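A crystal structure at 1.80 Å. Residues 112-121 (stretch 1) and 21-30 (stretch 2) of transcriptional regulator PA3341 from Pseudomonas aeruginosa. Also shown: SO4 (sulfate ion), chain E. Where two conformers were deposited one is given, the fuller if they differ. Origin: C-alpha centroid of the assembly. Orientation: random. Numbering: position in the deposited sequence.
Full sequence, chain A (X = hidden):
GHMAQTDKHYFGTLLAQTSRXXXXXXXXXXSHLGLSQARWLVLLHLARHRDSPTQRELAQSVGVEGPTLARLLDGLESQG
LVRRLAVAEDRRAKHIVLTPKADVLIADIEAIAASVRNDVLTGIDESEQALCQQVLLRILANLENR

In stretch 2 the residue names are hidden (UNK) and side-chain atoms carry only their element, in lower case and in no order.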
# COMPACT_ATOMS: atom_id res chain seq x y z
N ILE A 112 -3.44 12.02 -16.11
CA ILE A 112 -2.21 11.17 -15.92
C ILE A 112 -2.58 9.83 -15.27
O ILE A 112 -2.07 8.79 -15.69
CB ILE A 112 -1.14 11.96 -15.08
CG1 ILE A 112 -0.64 13.15 -15.92
CG2 ILE A 112 -0.02 11.07 -14.65
CD1 ILE A 112 0.21 14.21 -15.10
N ALA A 113 -3.51 9.83 -14.32
CA ALA A 113 -3.97 8.59 -13.69
C ALA A 113 -4.67 7.66 -14.76
O ALA A 113 -4.42 6.44 -14.76
CB ALA A 113 -4.92 8.87 -12.57
N ALA A 114 -5.45 8.25 -15.67
CA ALA A 114 -6.00 7.49 -16.80
C ALA A 114 -4.92 6.90 -17.69
O ALA A 114 -5.04 5.74 -18.11
CB ALA A 114 -6.91 8.33 -17.57
N SER A 115 -3.85 7.65 -17.93
CA SER A 115 -2.75 7.11 -18.73
C SER A 115 -2.10 5.87 -18.05
O SER A 115 -1.83 4.84 -18.68
CB SER A 115 -1.70 8.20 -18.96
OG SER A 115 -0.86 7.74 -19.97
N VAL A 116 -1.84 5.98 -16.76
CA VAL A 116 -1.20 4.84 -16.04
C VAL A 116 -2.17 3.64 -16.13
O VAL A 116 -1.74 2.52 -16.36
CB VAL A 116 -0.90 5.22 -14.59
CG1 VAL A 116 -0.38 4.00 -13.84
CG2 VAL A 116 0.22 6.38 -14.58
N ARG A 117 -3.46 3.90 -15.92
CA ARG A 117 -4.50 2.79 -15.93
C ARG A 117 -4.51 2.13 -17.29
O ARG A 117 -4.38 0.90 -17.38
CB ARG A 117 -5.89 3.39 -15.54
CG ARG A 117 -6.95 2.32 -15.32
CD ARG A 117 -8.35 2.98 -15.05
NE ARG A 117 -8.20 4.13 -14.25
CZ ARG A 117 -8.41 5.42 -14.56
NH1 ARG A 117 -8.93 5.87 -15.69
NH2 ARG A 117 -8.14 6.28 -13.65
N ASN A 118 -4.57 2.94 -18.35
CA ASN A 118 -4.44 2.39 -19.72
C ASN A 118 -3.19 1.51 -19.89
O ASN A 118 -3.23 0.38 -20.43
CB ASN A 118 -4.33 3.58 -20.68
CG ASN A 118 -4.41 3.17 -22.08
OD1 ASN A 118 -5.49 2.77 -22.55
ND2 ASN A 118 -3.26 3.23 -22.80
N ASP A 119 -2.04 2.02 -19.49
CA ASP A 119 -0.85 1.29 -19.74
C ASP A 119 -0.71 0.02 -18.88
O ASP A 119 -0.25 -1.03 -19.36
CB ASP A 119 0.36 2.19 -19.41
CG ASP A 119 0.52 3.35 -20.38
OD1 ASP A 119 -0.21 3.39 -21.42
OD2 ASP A 119 1.34 4.27 -20.07
N VAL A 120 -1.08 0.08 -17.62
CA VAL A 120 -0.92 -1.10 -16.75
C VAL A 120 -1.94 -2.21 -17.12
O VAL A 120 -1.62 -3.35 -16.87
CB VAL A 120 -0.81 -0.80 -15.21
CG1 VAL A 120 0.21 0.29 -14.96
CG2 VAL A 120 -2.16 -0.47 -14.67
N LEU A 121 -3.04 -1.84 -17.75
CA LEU A 121 -4.08 -2.84 -18.19
C LEU A 121 -3.77 -3.40 -19.55
O LEU A 121 -4.55 -4.22 -20.07
CB LEU A 121 -5.47 -2.24 -18.14
CG LEU A 121 -5.80 -1.94 -16.64
CD1 LEU A 121 -7.13 -1.23 -16.56
CD2 LEU A 121 -5.66 -3.20 -15.61
N UNK A 21 3.63 -0.99 -6.91
CA UNK A 21 4.26 -0.68 -8.23
C UNK A 21 3.37 0.34 -8.96
O UNK A 21 3.87 1.27 -9.60
c UNK A 21 4.40 -1.99 -9.05
N UNK A 22 2.04 0.17 -8.90
CA UNK A 22 1.15 1.06 -9.63
C UNK A 22 1.22 2.47 -8.99
O UNK A 22 1.39 3.49 -9.68
n UNK A 22 -2.57 2.74 -11.36
c UNK A 22 -4.82 -0.06 -12.20
c UNK A 22 -2.42 0.53 -10.88
c UNK A 22 -1.40 2.49 -10.65
c UNK A 22 -4.10 -1.09 -11.56
c UNK A 22 -2.86 -0.81 -10.87
c UNK A 22 -1.29 1.16 -10.35
c UNK A 22 -4.36 1.25 -12.21
c UNK A 22 -3.20 1.53 -11.53
c UNK A 22 -0.26 0.50 -9.55
N UNK A 23 1.13 2.54 -7.67
CA UNK A 23 1.28 3.87 -7.03
C UNK A 23 2.67 4.51 -7.26
O UNK A 23 2.76 5.74 -7.36
n UNK A 23 -4.61 3.04 -7.75
c UNK A 23 -1.57 4.08 -6.07
n UNK A 23 -2.66 3.29 -6.59
c UNK A 23 -0.54 3.21 -5.35
n UNK A 23 -3.69 5.10 -7.61
c UNK A 23 0.90 3.75 -5.56
c UNK A 23 -3.65 3.81 -7.32
N UNK A 24 3.71 3.71 -7.40
CA UNK A 24 5.07 4.26 -7.71
C UNK A 24 5.04 4.88 -9.07
O UNK A 24 5.63 5.94 -9.32
c UNK A 24 6.13 3.21 -7.66
N UNK A 25 4.39 4.17 -10.00
CA UNK A 25 4.34 4.67 -11.38
C UNK A 25 3.51 5.98 -11.48
O UNK A 25 3.88 6.93 -12.14
c UNK A 25 3.73 3.60 -12.34
o UNK A 25 6.13 3.88 -13.97
o UNK A 25 5.08 5.13 -15.49
c UNK A 25 5.08 4.38 -14.46
c UNK A 25 3.66 4.10 -13.80
N UNK A 26 2.38 6.00 -10.78
CA UNK A 26 1.59 7.24 -10.76
C UNK A 26 2.41 8.35 -10.08
O UNK A 26 2.41 9.50 -10.57
c UNK A 26 -1.00 8.74 -11.47
c UNK A 26 -0.81 8.01 -10.06
c UNK A 26 0.28 6.96 -9.95
c UNK A 26 -2.03 7.19 -9.71
N UNK A 27 3.08 8.05 -8.97
CA UNK A 27 3.90 9.09 -8.29
C UNK A 27 4.98 9.59 -9.24
O UNK A 27 5.20 10.79 -9.29
o UNK A 27 6.46 9.47 -6.02
c UNK A 27 5.25 9.59 -6.17
c UNK A 27 4.57 8.50 -7.03
o UNK A 27 4.57 10.53 -5.74
N UNK A 28 5.60 8.70 -10.01
CA UNK A 28 6.56 9.11 -11.07
C UNK A 28 5.94 10.04 -12.12
O UNK A 28 6.49 11.10 -12.43
n UNK A 28 11.00 7.42 -14.26
c UNK A 28 10.20 7.35 -15.27
c UNK A 28 7.80 8.11 -13.11
c UNK A 28 8.32 6.79 -13.78
n UNK A 28 8.89 7.06 -15.08
c UNK A 28 7.10 7.85 -11.75
n UNK A 28 10.71 7.57 -16.48
N UNK A 29 4.76 9.66 -12.65
CA UNK A 29 4.15 10.51 -13.68
C UNK A 29 3.62 11.83 -13.16
O UNK A 29 3.50 12.77 -13.97
c UNK A 29 3.13 9.74 -14.54
n UNK A 29 3.20 6.63 -16.61
c UNK A 29 3.78 8.45 -15.15
c UNK A 29 2.90 8.03 -16.34
c UNK A 29 2.54 5.96 -17.52
n UNK A 29 2.83 4.66 -17.72
n UNK A 29 1.55 6.60 -18.16
N UNK A 30 3.38 11.90 -11.84
CA UNK A 30 2.90 13.11 -11.23
C UNK A 30 4.04 14.00 -10.60
O UNK A 30 3.71 15.08 -10.03
c UNK A 30 1.89 12.81 -10.15
c UNK A 30 -0.22 13.17 -11.62
c UNK A 30 0.60 12.18 -10.70
c UNK A 30 -0.32 11.74 -9.61
S SO4 E . -6.79 4.42 -10.50
O1 SO4 E . -7.36 3.39 -11.33
O2 SO4 E . -5.43 4.12 -10.05
O3 SO4 E . -7.64 4.44 -9.32
O4 SO4 E . -6.84 5.72 -11.25
O HOH W 1 -3.81 5.12 -12.25
O HOH W 2 1.28 9.50 -19.18

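Position 21 carries one side-chain carbon that touches nothing on stretch 1; a lone CB means alanine, Ala21.

Position 22 has a carbon followed by fused five- and six-membered rings holding eight carbons and one nitrogen, with Val120 CG2 over one face of the six-membered ring, so this is tryptophan. The CA-to-CB bond of Trp22 points sideways, yet its ring reaches the other helix: Val120 CG2 stands 3.5 Å from the centroid of the six-membered ring, a CH-pi contact, and Val116 CG1 lies 3.7 Å from Trp22 CD1. The indole nitrogen is not wasted. Trp22 NE1 donates to a water at 2.8 Å, which in turn donates to Ala113 O at 2.9 Å.

Position 23 shows three carbons, a nitrogen, then a carbon with two more nitrogens: arginine. Arg23 does not touch stretch 1 directly; its NH1 gives a 2.7 Å hydrogen bond to sulfate O2, while Arg117 NH2 reaches sulfate O4 at 2.8 Å, so the anion bridges two like charges.

Position 24, one carbon and exposed, is Ala24.

Position 25 has three carbons, the third bearing two oxygens, and its second carbon lies 4.0 Å from Val116 CG1. This is glutamate, Glu25.

Position 26 has four carbons forked at the second, and one branch tip lies 4.1 Å from Val116 CG2, so this is leucine. Leu26 CD1 also packs 4.1 Å from Ile112 CG2 and from Ala113 CB.

Position 27, two carbons with two oxygens on the second, is Asp27, out of reach of stretch 1.

Position 28 repeats the chain ending in a carbon with two further nitrogens, but extends out of reach: Arg28.

Position 29 has the same atoms, now directed at stretch 1, with a terminal nitrogen 2.8 Å from Asp119 OD2. It is Arg29, and that nitrogen, NH2, makes a salt bridge with Asp119. Arg29 NE binds Glu25 OE2 at 2.7 Å, and Val116 CG2 covers one face of the guanidinium.

Position 30 has four carbons forked at the second, one tip 3.7 Å from Ile112 CD1: Leu30.

The helices run at 138°, their axes 9.8 Å apart at closest approach, and interlock by reciprocal knobs. Val116 sits among Trp22, Glu25, Leu26 and Arg29; Arg29 sits among Ile112, Ser115, Val116 and Asp119. The rule for a designer is that a long polar side chain can fill a packing hole when its aliphatic part meets carbon, as Arg29 CD does Val116 CG2 at 3.6 Å, and its charged end is paired with acids from both helices.

Stretch 2 (21-30) AWRAELDRRL
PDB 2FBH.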